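Local coordinates for TatD-related deoxyribonuclease (Thermotoga maritima, PDB 1J6O), which probably acts as a metal-dependent deoxyribonuclease of the TatD family, hydrolysing ester bonds in DNA, at residues 141-144 against 145-148; 170-173 against 174-177; 121-124 against 125-129; 197-200 against 201-205; 212-215 against 216-219. All coordinates share one frame; numbering follows the deposited sequence.

All five contacts are local and lie in one TIM-barrel chain with eight parallel strands. Along the chain the order is interaction 3 (helix 115-132), interaction 1 (start of helix 144-153), interaction 2 (helix 170-179), interaction 4 (helix 195-204) and interaction 5 (the loop after strand 209-211). Interactions 3, 1, 2 and 4 sit on successive helices, and each touches the next. The centres of interactions 1 and 3 are 16 Å apart. Those of interactions 1 and 2 are 12 Å apart, and those of interactions 2 and 4 are 11 Å apart. These helices form a run on the outside of the barrel. Interaction 5 touches none of them and holds a predicted metal ligand.

Interaction 1. Residues 141-144 against 145-148; sequences RDAY and SEAY
A147 N donates to A143 O at 2.8 Å, and Y148 N donates to Y144 O, also at 2.8 Å. These two backbone bonds start helix 144-153 of the TIM barrel. A143 is the N-cap residue, so the chain turns here from strand 136-141 into the helix. A water adds a looser link. It donates to D142 O at 2.8 Å and only weakly to E146 OE2, at 3.4 Å.

The E146 chain bends at chi2 (89°), which folds the carboxylate back over the helix start. Its OE1 packs against A143 CA at 3.4 Å. The Y144 OH is hydrogen-bonded to S167 N. The ring of Y144 meets that of F166 at a steep angle. Y144 lies near the predicted metal ligands H139 and H164 without touching them. On the barrel side, A143, E146 and A147 pack on L106 of strand 98-107. Within the turn, A147 CB rests 3.4 Å from A143 O, and Y148 CB lies 3.3 Å from Y144 O.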
loop_
_atom_site.group_PDB
_atom_site.type_symbol
_atom_site.label_atom_id
_atom_site.label_comp_id
_atom_site.label_asym_id
_atom_site.label_seq_id
_atom_site.Cartn_x
_atom_site.Cartn_y
_atom_site.Cartn_z
ATOM N N ARG A 141 -6.645 1.490 10.626
ATOM C CA ARG A 141 -6.098 2.237 11.769
ATOM C C ARG A 141 -7.057 1.952 12.943
ATOM O O ARG A 141 -8.229 2.303 12.881
ATOM C CB ARG A 141 -6.047 3.737 11.457
ATOM C CG ARG A 141 -5.250 4.615 12.453
ATOM C CD ARG A 141 -3.769 4.202 12.546
ATOM N NE ARG A 141 -3.301 3.533 11.324
ATOM C CZ ARG A 141 -2.084 3.007 11.149
ATOM N NH1 ARG A 141 -1.165 3.062 12.118
ATOM N NH2 ARG A 141 -1.788 2.403 9.995
ATOM N N ASP A 142 -6.554 1.284 13.982
ATOM C CA ASP A 142 -7.364 0.944 15.160
ATOM C C ASP A 142 -8.723 0.320 14.807
ATOM O O ASP A 142 -9.754 0.627 15.423
ATOM C CB ASP A 142 -7.574 2.186 16.031
ATOM C CG ASP A 142 -6.270 2.714 16.628
ATOM O OD1 ASP A 142 -5.301 1.935 16.704
ATOM O OD2 ASP A 142 -6.211 3.895 17.036
ATOM N N ALA A 143 -8.727 -0.563 13.820
ATOM C CA ALA A 143 -9.960 -1.219 13.393
ATOM C C ALA A 143 -9.651 -2.593 12.820
ATOM O O ALA A 143 -10.370 -3.074 11.948
ATOM C CB ALA A 143 -10.664 -0.369 12.324
ATOM N N TYR A 144 -8.586 -3.232 13.299
ATOM C CA TYR A 144 -8.237 -4.549 12.785
ATOM C C TYR A 144 -9.332 -5.586 12.949
ATOM O O TYR A 144 -9.639 -6.307 12.014
ATOM C CB TYR A 144 -6.912 -5.017 13.403
ATOM C CG TYR A 144 -5.745 -4.285 12.780
ATOM C CD1 TYR A 144 -5.178 -4.735 11.585
ATOM C CD2 TYR A 144 -5.272 -3.089 13.325
ATOM C CE1 TYR A 144 -4.167 -4.006 10.936
ATOM C CE2 TYR A 144 -4.254 -2.340 12.677
ATOM C CZ TYR A 144 -3.716 -2.811 11.479
ATOM O OH TYR A 144 -2.780 -2.069 10.789
ATOM N N SER A 145 -9.947 -5.655 14.128
ATOM C CA SER A 145 -11.005 -6.633 14.326
ATOM C C SER A 145 -12.175 -6.367 13.390
ATOM O O SER A 145 -12.728 -7.292 12.800
ATOM C CB SER A 145 -11.521 -6.605 15.777
ATOM O OG SER A 145 -12.660 -7.459 15.920
ATOM N N GLU A 146 -12.550 -5.104 13.251
ATOM C CA GLU A 146 -13.669 -4.764 12.386
ATOM C C GLU A 146 -13.383 -5.014 10.909
ATOM O O GLU A 146 -14.246 -5.511 10.168
ATOM C CB GLU A 146 -14.093 -3.304 12.626
ATOM C CG GLU A 146 -14.667 -3.028 14.039
ATOM C CD GLU A 146 -13.616 -2.634 15.089
ATOM O OE1 GLU A 146 -12.416 -2.967 14.927
ATOM O OE2 GLU A 146 -14.009 -1.992 16.101
ATOM N N ALA A 147 -12.168 -4.687 10.485
ATOM C CA ALA A 147 -11.805 -4.893 9.094
ATOM C C ALA A 147 -11.736 -6.404 8.846
ATOM O O ALA A 147 -12.226 -6.889 7.829
ATOM C CB ALA A 147 -10.463 -4.229 8.804
ATOM N N TYR A 148 -11.141 -7.145 9.778
ATOM C CA TYR A 148 -11.040 -8.599 9.611
ATOM C C TYR A 148 -12.423 -9.209 9.375
ATOM O O TYR A 148 -12.623 -9.960 8.422
ATOM C CB TYR A 148 -10.423 -9.253 10.844
ATOM C CG TYR A 148 -10.233 -10.743 10.674
ATOM C CD1 TYR A 148 -9.222 -11.253 9.846
ATOM C CD2 TYR A 148 -11.046 -11.651 11.355
ATOM C CE1 TYR A 148 -9.021 -12.641 9.710
ATOM C CE2 TYR A 148 -10.855 -13.031 11.226
ATOM C CZ TYR A 148 -9.845 -13.518 10.406
ATOM O OH TYR A 148 -9.673 -14.885 10.265
HETATM O O HOH W 1 -11.840 0.382 17.208
#

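Interaction 2. Residues 170-173 against 174-177; sequences YEWA and KKFI
K174 N donates to Y170 O and I177 N to A173 O, both at 2.8 Å, in the first turns of helix 170-179. F176 N to W172 O is 3.0 Å, and K175 N to E171 O is 3.1 Å. The carbonyl O of W172 also lies at the edge of the F176 ring, in the ring plane, 3.2 Å from F176 CD2.

The apolar contacts centre on W172. Its CE3 lies 3.9 Å from F176 CE2 and 3.8 Å from K175 CB, both approached obliquely. The K175 chain bends at chi2 and chi3 (-77° and -72°), and its CB and CG lie across the indole near CE3. Replacing W172 with alanine would probably open a gap beside F176 and set the K175 methylene chain free to turn. Separately, K174 CB lies over one face of the Y170 ring. Further along the same lysine, CD comes 3.8 Å from Y170 OH.

The helix belongs to the beta-alpha-beta unit of strands 161-163 and 181-185. W172, K175 and F176 pack on helix 144-153. Y170, A173 and I177 meet helix 195-204, where R203 makes a cation-pi contact with Y170.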
loop_
_atom_site.group_PDB
_atom_site.type_symbol
_atom_site.label_atom_id
_atom_site.label_comp_id
_atom_site.label_asym_id
_atom_site.label_seq_id
_atom_site.Cartn_x
_atom_site.Cartn_y
_atom_site.Cartn_z
ATOM N N TYR A 170 1.589 -9.363 16.331
ATOM C CA TYR A 170 1.710 -10.638 15.643
ATOM C C TYR A 170 0.406 -11.410 15.489
ATOM O O TYR A 170 0.120 -11.946 14.422
ATOM C CB TYR A 170 2.731 -11.550 16.345
ATOM C CG TYR A 170 2.949 -12.836 15.571
ATOM C CD1 TYR A 170 3.473 -12.807 14.276
ATOM C CD2 TYR A 170 2.583 -14.072 16.104
ATOM C CE1 TYR A 170 3.625 -13.971 13.526
ATOM C CE2 TYR A 170 2.728 -15.247 15.362
ATOM C CZ TYR A 170 3.248 -15.192 14.073
ATOM O OH TYR A 170 3.390 -16.349 13.333
ATOM N N GLU A 171 -0.398 -11.483 16.545
ATOM C CA GLU A 171 -1.649 -12.223 16.434
ATOM C C GLU A 171 -2.520 -11.737 15.279
ATOM O O GLU A 171 -3.055 -12.551 14.514
ATOM C CB GLU A 171 -2.433 -12.185 17.752
ATOM C CG GLU A 171 -3.785 -12.894 17.635
ATOM C CD GLU A 171 -4.557 -12.966 18.949
ATOM O OE1 GLU A 171 -3.930 -12.808 20.017
ATOM O OE2 GLU A 171 -5.797 -13.191 18.911
ATOM N N TRP A 172 -2.655 -10.423 15.138
ATOM C CA TRP A 172 -3.473 -9.867 14.051
ATOM C C TRP A 172 -2.765 -10.083 12.711
ATOM O O TRP A 172 -3.397 -10.340 11.680
ATOM C CB TRP A 172 -3.729 -8.375 14.292
ATOM C CG TRP A 172 -4.987 -8.155 15.079
ATOM C CD1 TRP A 172 -5.131 -7.437 16.229
ATOM C CD2 TRP A 172 -6.265 -8.716 14.787
ATOM N NE1 TRP A 172 -6.435 -7.523 16.677
ATOM C CE2 TRP A 172 -7.151 -8.300 15.804
ATOM C CE3 TRP A 172 -6.753 -9.531 13.752
ATOM C CZ2 TRP A 172 -8.495 -8.677 15.826
ATOM C CZ3 TRP A 172 -8.083 -9.906 13.771
ATOM C CH2 TRP A 172 -8.942 -9.474 14.803
ATOM N N ALA A 173 -1.445 -9.990 12.733
ATOM C CA ALA A 173 -0.675 -10.181 11.505
ATOM C C ALA A 173 -0.973 -11.570 10.968
ATOM O O ALA A 173 -1.262 -11.759 9.778
ATOM C CB ALA A 173 0.827 -10.031 11.813
ATOM N N LYS A 174 -0.908 -12.558 11.858
ATOM C CA LYS A 174 -1.172 -13.925 11.462
ATOM C C LYS A 174 -2.589 -14.090 10.922
ATOM O O LYS A 174 -2.809 -14.786 9.937
ATOM C CB LYS A 174 -0.929 -14.871 12.645
ATOM C CG LYS A 174 -1.149 -16.330 12.295
ATOM C CD LYS A 174 -0.260 -17.229 13.142
ATOM C CE LYS A 174 -0.720 -18.664 13.019
ATOM N NZ LYS A 174 -2.177 -18.703 13.347
ATOM N N LYS A 175 -3.555 -13.438 11.555
ATOM C CA LYS A 175 -4.933 -13.549 11.094
ATOM C C LYS A 175 -5.097 -13.053 9.663
ATOM O O LYS A 175 -5.800 -13.670 8.865
ATOM C CB LYS A 175 -5.869 -12.754 12.011
ATOM C CG LYS A 175 -5.948 -13.279 13.448
ATOM C CD LYS A 175 -6.821 -14.524 13.585
ATOM C CE LYS A 175 -8.307 -14.215 13.439
ATOM N NZ LYS A 175 -9.159 -15.347 13.962
ATOM N N PHE A 176 -4.452 -11.937 9.339
ATOM C CA PHE A 176 -4.563 -11.395 7.991
ATOM C C PHE A 176 -3.742 -12.201 7.000
ATOM O O PHE A 176 -4.167 -12.435 5.861
ATOM C CB PHE A 176 -4.168 -9.921 8.004
ATOM C CG PHE A 176 -5.282 -9.026 8.451
ATOM C CD1 PHE A 176 -6.242 -8.593 7.538
ATOM C CD2 PHE A 176 -5.406 -8.654 9.791
ATOM C CE1 PHE A 176 -7.321 -7.791 7.957
ATOM C CE2 PHE A 176 -6.478 -7.856 10.223
ATOM C CZ PHE A 176 -7.442 -7.424 9.291
ATOM N N ILE A 177 -2.570 -12.639 7.433
ATOM C CA ILE A 177 -1.736 -13.440 6.540
ATOM C C ILE A 177 -2.535 -14.706 6.205
ATOM O O ILE A 177 -2.580 -15.150 5.048
ATOM C CB ILE A 177 -0.426 -13.822 7.221
ATOM C CG1 ILE A 177 0.496 -12.601 7.246
ATOM C CG2 ILE A 177 0.215 -15.030 6.521
ATOM C CD1 ILE A 177 1.771 -12.864 7.949
#

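Interaction 3. Residues 121-124 against 125-129; sequences VFVE and QIELA
F122 and I126, four residues apart, meet on helix 115-132. I126 CD1 sits over the centre of the F122 ring in a CH-pi contact, 3.6 Å from the centroid and 12° off the ring normal. F122 CG is anti to the backbone N (chi1 177°), which brings one ring face to I126 CD1. I126 extends to meet it, CD1 anti to CA (chi2 172°). A serine in place of F122 would probably deprive I126 CD1 of its aromatic face and open a gap toward strand 98-107.

The helix is the crossover of a beta-alpha-beta unit between strands 98-107 and 136-141 of the TIM barrel. F122 packs on T104 and L106 of the first strand, and both F122 and I126 touch I150 of helix 144-153.

The polar grip centres on V121 O, which takes two bonds from Q125. Q125 N reaches it at 3.2 Å. Q125 NE2 comes from the other face of the carbonyl at 3.3 Å, well above the carbonyl plane, although the oxygen lies close to the amide plane of the glutamine. The same NE2 touches V121 CG1 at 3.4 Å. Q125 OE1 accepts from V73 N, which helps fix the buried amide.

V123 CG1 packs against the carboxylate carbon of E127, 3.9 Å from CD. E124 OE1 forms a salt bridge with R120.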
loop_
_atom_site.group_PDB
_atom_site.type_symbol
_atom_site.label_atom_id
_atom_site.label_comp_id
_atom_site.label_asym_id
_atom_site.label_seq_id
_atom_site.Cartn_x
_atom_site.Cartn_y
_atom_site.Cartn_z
ATOM N N VAL A 121 -18.682 1.931 2.474
ATOM C CA VAL A 121 -17.792 2.350 1.382
ATOM C C VAL A 121 -16.660 1.331 1.194
ATOM O O VAL A 121 -16.233 1.058 0.059
ATOM C CB VAL A 121 -17.224 3.763 1.684
ATOM C CG1 VAL A 121 -16.078 4.121 0.733
ATOM C CG2 VAL A 121 -18.361 4.809 1.559
ATOM N N PHE A 122 -16.193 0.769 2.304
ATOM C CA PHE A 122 -15.117 -0.235 2.299
ATOM C C PHE A 122 -15.688 -1.508 1.669
ATOM O O PHE A 122 -15.099 -2.108 0.771
ATOM C CB PHE A 122 -14.668 -0.491 3.735
ATOM C CG PHE A 122 -13.602 -1.567 3.881
ATOM C CD1 PHE A 122 -12.618 -1.748 2.911
ATOM C CD2 PHE A 122 -13.518 -2.303 5.050
ATOM C CE1 PHE A 122 -11.560 -2.638 3.119
ATOM C CE2 PHE A 122 -12.453 -3.211 5.280
ATOM C CZ PHE A 122 -11.472 -3.373 4.311
ATOM N N VAL A 123 -16.868 -1.910 2.135
ATOM C CA VAL A 123 -17.488 -3.109 1.588
ATOM C C VAL A 123 -17.719 -2.978 0.086
ATOM O O VAL A 123 -17.461 -3.899 -0.672
ATOM C CB VAL A 123 -18.840 -3.406 2.297
ATOM C CG1 VAL A 123 -19.636 -4.442 1.507
ATOM C CG2 VAL A 123 -18.573 -3.913 3.701
ATOM N N GLU A 124 -18.187 -1.825 -0.361
ATOM C CA GLU A 124 -18.426 -1.647 -1.772
ATOM C C GLU A 124 -17.164 -1.730 -2.630
ATOM O O GLU A 124 -17.225 -2.200 -3.768
ATOM C CB GLU A 124 -19.176 -0.334 -1.998
ATOM C CG GLU A 124 -20.450 -0.284 -1.142
ATOM C CD GLU A 124 -21.432 0.811 -1.518
ATOM O OE1 GLU A 124 -21.000 1.962 -1.687
ATOM O OE2 GLU A 124 -22.654 0.519 -1.618
ATOM N N GLN A 125 -16.026 -1.314 -2.088
ATOM C CA GLN A 125 -14.782 -1.374 -2.859
ATOM C C GLN A 125 -14.231 -2.808 -2.863
ATOM O O GLN A 125 -13.622 -3.264 -3.856
ATOM C CB GLN A 125 -13.779 -0.385 -2.299
ATOM C CG GLN A 125 -14.171 1.039 -2.676
ATOM C CD GLN A 125 -13.231 2.075 -2.117
ATOM O OE1 GLN A 125 -12.177 2.350 -2.700
ATOM N NE2 GLN A 125 -13.593 2.649 -0.985
ATOM N N ILE A 126 -14.435 -3.516 -1.752
ATOM C CA ILE A 126 -13.984 -4.894 -1.663
ATOM C C ILE A 126 -14.788 -5.634 -2.737
ATOM O O ILE A 126 -14.246 -6.470 -3.475
ATOM C CB ILE A 126 -14.331 -5.487 -0.279
ATOM C CG1 ILE A 126 -13.408 -4.889 0.775
ATOM C CG2 ILE A 126 -14.264 -7.010 -0.323
ATOM C CD1 ILE A 126 -13.828 -5.277 2.203
ATOM N N GLU A 127 -16.094 -5.348 -2.825
ATOM C CA GLU A 127 -16.930 -6.019 -3.832
ATOM C C GLU A 127 -16.475 -5.690 -5.248
ATOM O O GLU A 127 -16.494 -6.564 -6.141
ATOM C CB GLU A 127 -18.412 -5.666 -3.638
ATOM C CG GLU A 127 -18.877 -6.151 -2.289
ATOM C CD GLU A 127 -20.350 -5.890 -1.999
ATOM O OE1 GLU A 127 -20.825 -4.753 -2.200
ATOM O OE2 GLU A 127 -21.005 -6.823 -1.525
ATOM N N LEU A 128 -16.059 -4.445 -5.472
ATOM C CA LEU A 128 -15.598 -4.082 -6.803
ATOM C C LEU A 128 -14.294 -4.832 -7.133
ATOM O O LEU A 128 -14.110 -5.323 -8.251
ATOM C CB LEU A 128 -15.347 -2.578 -6.901
ATOM C CG LEU A 128 -14.715 -2.128 -8.220
ATOM C CD1 LEU A 128 -15.656 -2.377 -9.397
ATOM C CD2 LEU A 128 -14.382 -0.657 -8.132
ATOM N N ALA A 129 -13.382 -4.907 -6.168
ATOM C CA ALA A 129 -12.116 -5.608 -6.402
ATOM C C ALA A 129 -12.390 -7.091 -6.739
ATOM O O ALA A 129 -11.724 -7.686 -7.608
ATOM C CB ALA A 129 -11.214 -5.488 -5.172
#

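Interaction 4. Residues 197-200 against 201-205; sequences LREV and VKRVG
L197 O receives V201 N at 2.9 Å, and V201 CG2 packs near the same oxygen, 3.6 Å away. This is the first of four successive backbone bonds in the last two turns of helix 195-204. R198 O takes K202 N at 2.9 Å. The R198 guanidinium donates to the carbonyls of V189, Y191 and P192, which ties the helix to the preceding loop.

E199 O takes R203 N at 3.0 Å. The E199 chain bends at chi2 (57°), bringing the carboxylate onward to R203. OE2 meets the aliphatic part of R203, 3.8 Å from CD, and the carboxylate and guanidinium planes stand 40° apart. Their charged atoms do not touch. OE1 reaches K202 through a water instead: the water donates to E199 OE1 at 2.7 Å and accepts from K202 NZ. This bridge joins opposite charges at the exposed edge.

V200 O takes V204 N at 2.9 Å. The two valines lie side by side and point the same way, with V200 CG1 4.0 Å from V204 CG2. The helix then ends at G205, whose backbone angles, with positive phi, would jam a CB against the preceding carbonyl.

The helix is the crossover of the beta-alpha-beta unit of strands 181-185 and 209-211 in the TIM barrel. V200 and V204 face helix 170-179, packing on A173, while R198 and K202 touch helix 233-244.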
loop_
_atom_site.group_PDB
_atom_site.type_symbol
_atom_site.label_atom_id
_atom_site.label_comp_id
_atom_site.label_asym_id
_atom_site.label_seq_id
_atom_site.Cartn_x
_atom_site.Cartn_y
_atom_site.Cartn_z
ATOM N N LEU A 197 6.720 -3.348 16.262
ATOM C CA LEU A 197 6.680 -3.638 14.831
ATOM C C LEU A 197 7.843 -4.525 14.403
ATOM O O LEU A 197 7.660 -5.481 13.646
ATOM C CB LEU A 197 6.712 -2.341 14.017
ATOM C CG LEU A 197 6.518 -2.544 12.505
ATOM C CD1 LEU A 197 5.198 -3.251 12.262
ATOM C CD2 LEU A 197 6.552 -1.199 11.763
ATOM N N ARG A 198 9.044 -4.204 14.873
ATOM C CA ARG A 198 10.211 -4.992 14.515
ATOM C C ARG A 198 10.046 -6.450 14.954
ATOM O O ARG A 198 10.423 -7.383 14.232
ATOM C CB ARG A 198 11.482 -4.387 15.117
ATOM C CG ARG A 198 12.028 -3.197 14.326
ATOM C CD ARG A 198 13.444 -2.762 14.777
ATOM N NE ARG A 198 13.456 -2.083 16.078
ATOM C CZ ARG A 198 13.004 -0.847 16.308
ATOM N NH1 ARG A 198 12.487 -0.104 15.331
ATOM N NH2 ARG A 198 13.084 -0.337 17.523
ATOM N N GLU A 199 9.468 -6.650 16.133
ATOM C CA GLU A 199 9.271 -8.010 16.625
ATOM C C GLU A 199 8.287 -8.732 15.688
ATOM O O GLU A 199 8.426 -9.934 15.435
ATOM C CB GLU A 199 8.751 -7.985 18.065
ATOM C CG GLU A 199 8.663 -9.365 18.742
ATOM C CD GLU A 199 10.002 -10.135 18.772
ATOM O OE1 GLU A 199 11.065 -9.525 19.079
ATOM O OE2 GLU A 199 9.992 -11.363 18.496
ATOM N N VAL A 200 7.303 -7.997 15.168
ATOM C CA VAL A 200 6.306 -8.574 14.252
ATOM C C VAL A 200 6.992 -9.015 12.957
ATOM O O VAL A 200 6.758 -10.110 12.434
ATOM C CB VAL A 200 5.211 -7.551 13.877
ATOM C CG1 VAL A 200 4.329 -8.128 12.787
ATOM C CG2 VAL A 200 4.367 -7.210 15.099
ATOM N N VAL A 201 7.828 -8.141 12.421
ATOM C CA VAL A 201 8.540 -8.463 11.200
ATOM C C VAL A 201 9.392 -9.715 11.441
ATOM O O VAL A 201 9.492 -10.595 10.582
ATOM C CB VAL A 201 9.470 -7.300 10.773
ATOM C CG1 VAL A 201 10.421 -7.775 9.709
ATOM C CG2 VAL A 201 8.633 -6.152 10.220
ATOM N N LYS A 202 9.993 -9.788 12.625
ATOM C CA LYS A 202 10.835 -10.927 12.976
ATOM C C LYS A 202 10.065 -12.256 12.970
ATOM O O LYS A 202 10.569 -13.276 12.484
ATOM C CB LYS A 202 11.476 -10.683 14.350
ATOM C CG LYS A 202 12.680 -11.577 14.666
ATOM C CD LYS A 202 13.470 -11.011 15.852
ATOM C CE LYS A 202 14.612 -11.944 16.292
ATOM N NZ LYS A 202 15.412 -11.366 17.436
ATOM N N ARG A 203 8.847 -12.225 13.495
ATOM C CA ARG A 203 7.983 -13.409 13.572
ATOM C C ARG A 203 7.353 -13.811 12.255
ATOM O O ARG A 203 7.198 -15.001 11.962
ATOM C CB ARG A 203 6.829 -13.173 14.555
ATOM C CG ARG A 203 7.216 -12.760 15.973
ATOM C CD ARG A 203 7.707 -13.933 16.800
ATOM N NE ARG A 203 6.652 -14.919 17.059
ATOM C CZ ARG A 203 5.574 -14.695 17.810
ATOM N NH1 ARG A 203 5.385 -13.514 18.387
ATOM N NH2 ARG A 203 4.686 -15.663 18.002
ATOM N N VAL A 204 6.977 -12.822 11.455
ATOM C CA VAL A 204 6.341 -13.095 10.174
ATOM C C VAL A 204 7.275 -13.545 9.054
ATOM O O VAL A 204 6.936 -14.435 8.276
ATOM C CB VAL A 204 5.540 -11.861 9.712
ATOM C CG1 VAL A 204 4.972 -12.093 8.331
ATOM C CG2 VAL A 204 4.406 -11.590 10.716
ATOM N N GLY A 205 8.437 -12.916 8.946
ATOM C CA GLY A 205 9.345 -13.323 7.900
ATOM C C GLY A 205 9.082 -12.693 6.546
ATOM O O GLY A 205 8.051 -12.054 6.323
HETATM O O HOH W 2 13.378 -10.837 19.579
#

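Interaction 5. Residues 212-215 against 216-219; sequences ETDC and PFLP
D214 and F217 meet across a type VI beta turn after strand 209-211, with P216 following a cis peptide bond. F217 N donates to D214 O at 2.9 Å, with a bent angle of 132° at the hydrogen. The D214 carboxylate lies at the edge of the F217 ring, its CG in the ring plane. Both oxygens are 3.8 Å from F217 CD2, and the two planes stand 68° apart. D214 CG is anti to the backbone N (chi1 -164°), which carries the carboxylate across to F217 and L218. OD2 comes 3.9 Å from L218 CD1.

A second shell shapes the loop. P216 CG lies over one face of the F217 ring, offset toward the rim. T213 OG1 accepts from C215 N at 2.9 Å, forming an ST turn, and is also hydrogen-bonded to D15. A water donates to both T213 O and L218 O and bridges the residues flanking the turn.

D214 is a predicted ligand of a divalent metal, with H17 and H19 beside it, and its OD1 is hydrogen-bonded to H19 NE2. E212 OE2 is hydrogen-bonded to ND1 of H164, a predicted ligand of the second cation. The turn therefore probably presents the D214 carboxylate to a metal, with apolar carbons of F217 and L218 along one part of it.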
loop_
_atom_site.group_PDB
_atom_site.type_symbol
_atom_site.label_atom_id
_atom_site.label_comp_id
_atom_site.label_asym_id
_atom_site.label_seq_id
_atom_site.Cartn_x
_atom_site.Cartn_y
_atom_site.Cartn_z
ATOM N N GLU A 212 7.046 -0.314 1.510
ATOM C CA GLU A 212 6.260 0.825 1.094
ATOM C C GLU A 212 6.830 2.054 1.786
ATOM O O GLU A 212 7.561 1.936 2.781
ATOM C CB GLU A 212 4.800 0.655 1.495
ATOM C CG GLU A 212 4.529 0.915 2.984
ATOM C CD GLU A 212 3.049 0.842 3.291
ATOM O OE1 GLU A 212 2.535 -0.287 3.296
ATOM O OE2 GLU A 212 2.402 1.908 3.486
ATOM N N THR A 213 6.545 3.227 1.225
ATOM C CA THR A 213 7.017 4.461 1.824
ATOM C C THR A 213 5.820 5.274 2.294
ATOM O O THR A 213 5.911 5.981 3.294
ATOM C CB THR A 213 7.740 5.411 0.828
ATOM O OG1 THR A 213 6.843 5.737 -0.252
ATOM C CG2 THR A 213 9.016 4.793 0.294
ATOM N N ASP A 214 4.694 5.155 1.592
ATOM C CA ASP A 214 3.501 5.916 1.910
ATOM C C ASP A 214 3.934 7.394 1.706
ATOM O O ASP A 214 3.378 8.317 2.311
ATOM C CB ASP A 214 3.031 5.682 3.357
ATOM C CG ASP A 214 1.595 6.156 3.587
ATOM O OD1 ASP A 214 0.840 6.353 2.592
ATOM O OD2 ASP A 214 1.214 6.321 4.773
ATOM N N CYS A 215 4.930 7.623 0.840
ATOM C CA CYS A 215 5.396 9.004 0.602
ATOM C C CYS A 215 4.213 9.893 0.169
ATOM O O CYS A 215 3.348 9.451 -0.586
ATOM C CB CYS A 215 6.518 9.020 -0.445
ATOM S SG CYS A 215 6.083 8.460 -2.113
ATOM N N PRO A 216 4.222 11.185 0.543
ATOM C CA PRO A 216 5.264 11.871 1.330
ATOM C C PRO A 216 5.273 11.627 2.831
ATOM O O PRO A 216 6.095 12.200 3.544
ATOM C CB PRO A 216 4.982 13.333 1.029
ATOM C CG PRO A 216 3.434 13.356 1.099
ATOM C CD PRO A 216 3.095 12.098 0.249
ATOM N N PHE A 217 4.380 10.788 3.320
ATOM C CA PHE A 217 4.317 10.525 4.756
ATOM C C PHE A 217 5.334 9.533 5.377
ATOM O O PHE A 217 6.002 8.796 4.652
ATOM C CB PHE A 217 2.941 9.968 5.135
ATOM C CG PHE A 217 1.768 10.693 4.542
ATOM C CD1 PHE A 217 1.593 12.055 4.728
ATOM C CD2 PHE A 217 0.855 9.986 3.755
ATOM C CE1 PHE A 217 0.513 12.731 4.124
ATOM C CE2 PHE A 217 -0.209 10.636 3.158
ATOM C CZ PHE A 217 -0.384 12.014 3.337
ATOM N N LEU A 218 5.438 9.595 6.705
ATOM C CA LEU A 218 6.294 8.716 7.485
ATOM C C LEU A 218 7.671 8.326 6.979
ATOM O O LEU A 218 7.927 7.151 6.638
ATOM C CB LEU A 218 5.508 7.432 7.703
ATOM C CG LEU A 218 4.076 7.610 8.208
ATOM C CD1 LEU A 218 3.260 6.304 8.046
ATOM C CD2 LEU A 218 4.142 8.014 9.661
ATOM N N PRO A 219 8.603 9.273 6.961
ATOM C CA PRO A 219 9.975 9.077 6.494
ATOM C C PRO A 219 10.715 8.164 7.462
ATOM O O PRO A 219 10.312 8.060 8.622
ATOM C CB PRO A 219 10.505 10.487 6.489
ATOM C CG PRO A 219 9.737 11.171 7.661
ATOM C CD PRO A 219 8.355 10.663 7.382
HETATM O O HOH W 3 6.829 5.023 5.467
#